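Local atomic coordinates of TT1696 protein (Thermus thermophilus, PDB entry 1UFB), a protein that is of unknown function but belongs to the HEPN-domain family and may bind DNA. Residues Trp7-Ala18 against Ala33-Gly44. Residues are numbered along the deposited sequence; the frame is centred on the assembly and turned at random.
Sequences WLEQARHNLRHA and AAQQAAEAALKG
Trp7 lays its indole against the Ala40-Gly44 part of segment 33-44, CE3 lying 3.7 Å from Lys43 CB and CZ3 the same distance from Lys43 CD. With CG swung beside the backbone N (chi1 -75°), the ring runs obliquely past the extended lysine chain, while the carbonyl oxygen of Ala40 lies at its edge. Trp7 CB settles on Gly44 CA at 3.6 Å; Gly44, without a side chain, lets it come this close, with Leu8 CD2 also beside that CA. Replacing Trp7 by alanine is likely to open a gap beside Ala40 and leave the aliphatic part of Lys43 without its aromatic neighbour.

Methyl groups pack along the rest of the interface. Ala11 CB reaches Ala41 CB at 3.7 Å and rests against the backbone of Ala37, and Ala18 CB meets Ala33 CB at 3.6 Å. Knobs enter holes from both helices: Ala40 fits among Trp7, Gln10, Ala11 and Asn14, and Asn14 among Ala33, Gln36, Ala37 and Ala40.

The charged end of Lys43 turns from the interface to a salt bridge, NZ to Glu39 OE2 at 2.8 Å, met well out of the carboxylate plane; Tyr91 OH of the second subunit is hydrogen-bonded to the same oxygen. His17, edge-on to Ala33 CB, spends its polar atoms on Asp26 and His17 of that subunit.

Small residues let the axes of the two segments approach to 7.6 Å, at 168° between their N-to-C directions. The parent helices 4-24 and 27-48 form an alanine-rich antiparallel pair with helix 106-126 packed alongside, consistent with the helical bundle of HEPN domains.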
# COMPACT_ATOMS: atom_id res chain seq x y z
N TRP A 7 -9.49 -4.56 13.28
CA TRP A 7 -8.55 -3.51 12.84
C TRP A 7 -7.24 -3.59 13.60
O TRP A 7 -6.15 -3.34 13.05
CB TRP A 7 -9.19 -2.12 12.99
CG TRP A 7 -10.22 -1.86 11.92
CD1 TRP A 7 -11.50 -2.32 11.88
CD2 TRP A 7 -10.02 -1.13 10.70
NE1 TRP A 7 -12.12 -1.93 10.71
CE2 TRP A 7 -11.23 -1.19 9.97
CE3 TRP A 7 -8.94 -0.43 10.16
CZ2 TRP A 7 -11.39 -0.57 8.71
CZ3 TRP A 7 -9.09 0.17 8.92
CH2 TRP A 7 -10.32 0.10 8.21
N LEU A 8 -7.32 -4.00 14.87
CA LEU A 8 -6.08 -4.13 15.61
C LEU A 8 -5.29 -5.27 15.06
O LEU A 8 -4.06 -5.23 15.00
CB LEU A 8 -6.35 -4.39 17.11
CG LEU A 8 -6.05 -3.16 17.93
CD1 LEU A 8 -4.51 -2.88 17.90
CD2 LEU A 8 -6.87 -1.99 17.36
N GLU A 9 -6.02 -6.33 14.71
CA GLU A 9 -5.44 -7.54 14.14
C GLU A 9 -4.73 -7.13 12.82
O GLU A 9 -3.61 -7.53 12.57
CB GLU A 9 -6.56 -8.54 13.85
CG GLU A 9 -6.43 -9.95 14.37
CD GLU A 9 -7.78 -10.74 14.30
OE1 GLU A 9 -8.78 -10.34 14.98
OE2 GLU A 9 -7.85 -11.77 13.56
N GLN A 10 -5.41 -6.34 12.00
CA GLN A 10 -4.83 -5.86 10.72
C GLN A 10 -3.59 -5.02 10.99
O GLN A 10 -2.60 -5.12 10.28
CB GLN A 10 -5.85 -4.99 9.99
CG GLN A 10 -5.38 -4.59 8.57
CD GLN A 10 -5.11 -5.80 7.67
OE1 GLN A 10 -5.89 -6.77 7.64
NE2 GLN A 10 -3.99 -5.75 6.90
N ALA A 11 -3.68 -4.14 12.01
CA ALA A 11 -2.54 -3.26 12.33
C ALA A 11 -1.32 -4.10 12.69
O ALA A 11 -0.20 -3.83 12.22
CB ALA A 11 -2.93 -2.33 13.55
N ARG A 12 -1.54 -5.11 13.56
CA ARG A 12 -0.43 -6.01 13.96
C ARG A 12 0.08 -6.74 12.72
O ARG A 12 1.29 -6.90 12.52
CB ARG A 12 -0.86 -7.02 15.07
CG ARG A 12 -1.01 -6.38 16.51
CD ARG A 12 -1.32 -7.42 17.59
NE ARG A 12 -2.61 -8.08 17.33
CZ ARG A 12 -3.76 -7.71 17.92
NH1 ARG A 12 -3.72 -6.70 18.80
NH2 ARG A 12 -4.94 -8.33 17.66
N HIS A 13 -0.82 -7.20 11.86
CA HIS A 13 -0.36 -7.88 10.62
C HIS A 13 0.49 -6.94 9.73
O HIS A 13 1.51 -7.33 9.12
CB HIS A 13 -1.56 -8.42 9.79
CG HIS A 13 -1.15 -9.09 8.51
ND1 HIS A 13 -1.08 -8.43 7.29
CD2 HIS A 13 -0.65 -10.34 8.27
CE1 HIS A 13 -0.56 -9.23 6.37
NE2 HIS A 13 -0.29 -10.39 6.94
N ASN A 14 0.00 -5.70 9.59
CA ASN A 14 0.74 -4.71 8.80
C ASN A 14 2.12 -4.49 9.42
O ASN A 14 3.10 -4.35 8.69
CB ASN A 14 -0.03 -3.32 8.80
CG ASN A 14 -1.34 -3.35 7.99
OD1 ASN A 14 -2.16 -2.39 8.09
ND2 ASN A 14 -1.52 -4.37 7.15
N LEU A 15 2.20 -4.42 10.77
CA LEU A 15 3.51 -4.19 11.41
C LEU A 15 4.39 -5.44 11.17
O LEU A 15 5.57 -5.31 10.91
CB LEU A 15 3.36 -3.89 12.92
CG LEU A 15 4.65 -3.31 13.57
CD1 LEU A 15 5.14 -2.04 12.86
CD2 LEU A 15 4.36 -2.94 15.05
N ARG A 16 3.81 -6.63 11.22
CA ARG A 16 4.63 -7.84 10.89
C ARG A 16 5.06 -7.83 9.43
O ARG A 16 6.18 -8.29 9.07
CB ARG A 16 3.91 -9.18 11.22
CG ARG A 16 3.68 -9.29 12.77
CD ARG A 16 3.12 -10.65 13.16
NE ARG A 16 1.78 -10.87 12.67
CZ ARG A 16 0.70 -10.70 13.42
NH1 ARG A 16 0.86 -10.30 14.69
NH2 ARG A 16 -0.51 -10.93 12.89
N HIS A 17 4.18 -7.33 8.56
CA HIS A 17 4.58 -7.24 7.14
C HIS A 17 5.76 -6.21 7.03
O HIS A 17 6.67 -6.40 6.19
CB HIS A 17 3.45 -6.75 6.20
CG HIS A 17 3.91 -6.67 4.76
ND1 HIS A 17 4.21 -7.80 4.02
CD2 HIS A 17 4.12 -5.62 3.95
CE1 HIS A 17 4.58 -7.43 2.81
NE2 HIS A 17 4.53 -6.12 2.73
N ALA A 18 5.70 -5.10 7.77
CA ALA A 18 6.80 -4.11 7.68
C ALA A 18 8.11 -4.74 8.22
O ALA A 18 9.19 -4.48 7.70
CB ALA A 18 6.44 -2.74 8.48
N ALA A 33 4.19 0.17 5.05
CA ALA A 33 3.50 -0.79 5.90
C ALA A 33 3.47 -0.28 7.33
O ALA A 33 2.51 -0.49 8.00
CB ALA A 33 4.16 -2.24 5.78
N ALA A 34 4.49 0.44 7.80
CA ALA A 34 4.46 0.98 9.15
C ALA A 34 3.39 2.07 9.25
O ALA A 34 2.63 2.17 10.23
CB ALA A 34 5.86 1.57 9.52
N GLN A 35 3.34 2.96 8.25
CA GLN A 35 2.25 3.98 8.32
C GLN A 35 0.86 3.23 8.31
O GLN A 35 -0.08 3.66 9.01
CB GLN A 35 2.33 4.92 7.07
CG GLN A 35 1.19 5.99 6.96
CD GLN A 35 -0.16 5.40 6.44
OE1 GLN A 35 -0.18 4.39 5.75
NE2 GLN A 35 -1.31 6.11 6.73
N GLN A 36 0.76 2.14 7.54
CA GLN A 36 -0.51 1.41 7.46
C GLN A 36 -0.85 0.75 8.80
O GLN A 36 -2.04 0.64 9.17
CB GLN A 36 -0.44 0.36 6.34
CG GLN A 36 -0.55 0.94 4.92
CD GLN A 36 -1.97 1.45 4.66
OE1 GLN A 36 -2.31 2.70 4.76
NE2 GLN A 36 -2.83 0.51 4.32
N ALA A 37 0.19 0.29 9.52
CA ALA A 37 -0.05 -0.30 10.86
C ALA A 37 -0.61 0.78 11.76
O ALA A 37 -1.61 0.57 12.45
CB ALA A 37 1.25 -0.83 11.47
N ALA A 38 0.04 1.95 11.74
CA ALA A 38 -0.44 3.04 12.60
C ALA A 38 -1.86 3.49 12.27
O ALA A 38 -2.71 3.72 13.15
CB ALA A 38 0.52 4.27 12.51
N GLU A 39 -2.13 3.59 10.98
CA GLU A 39 -3.43 4.02 10.51
C GLU A 39 -4.53 3.03 10.97
O GLU A 39 -5.62 3.41 11.49
CB GLU A 39 -3.35 4.07 8.93
CG GLU A 39 -4.62 4.75 8.31
CD GLU A 39 -4.72 4.54 6.80
OE1 GLU A 39 -3.84 4.99 6.06
OE2 GLU A 39 -5.72 3.95 6.35
N ALA A 40 -4.31 1.75 10.68
CA ALA A 40 -5.31 0.70 11.02
C ALA A 40 -5.54 0.64 12.58
O ALA A 40 -6.71 0.51 13.06
CB ALA A 40 -4.81 -0.71 10.47
N ALA A 41 -4.45 0.78 13.33
CA ALA A 41 -4.56 0.74 14.81
C ALA A 41 -5.41 1.89 15.28
O ALA A 41 -6.32 1.69 16.12
CB ALA A 41 -3.19 0.82 15.47
N LEU A 42 -5.15 3.12 14.76
CA LEU A 42 -5.95 4.25 15.19
C LEU A 42 -7.39 4.13 14.71
O LEU A 42 -8.28 4.50 15.43
CB LEU A 42 -5.33 5.59 14.77
CG LEU A 42 -4.04 5.89 15.55
CD1 LEU A 42 -3.31 7.06 15.02
CD2 LEU A 42 -4.44 6.19 17.04
N LYS A 43 -7.63 3.61 13.51
CA LYS A 43 -9.01 3.45 13.05
C LYS A 43 -9.70 2.45 14.03
O LYS A 43 -10.84 2.63 14.40
CB LYS A 43 -9.00 2.97 11.58
CG LYS A 43 -8.82 4.19 10.65
CD LYS A 43 -8.66 3.83 9.19
CE LYS A 43 -8.49 5.14 8.39
NZ LYS A 43 -8.36 4.71 6.87
N GLY A 44 -8.96 1.43 14.50
CA GLY A 44 -9.55 0.51 15.44
C GLY A 44 -9.85 1.19 16.78
O GLY A 44 -10.92 0.97 17.35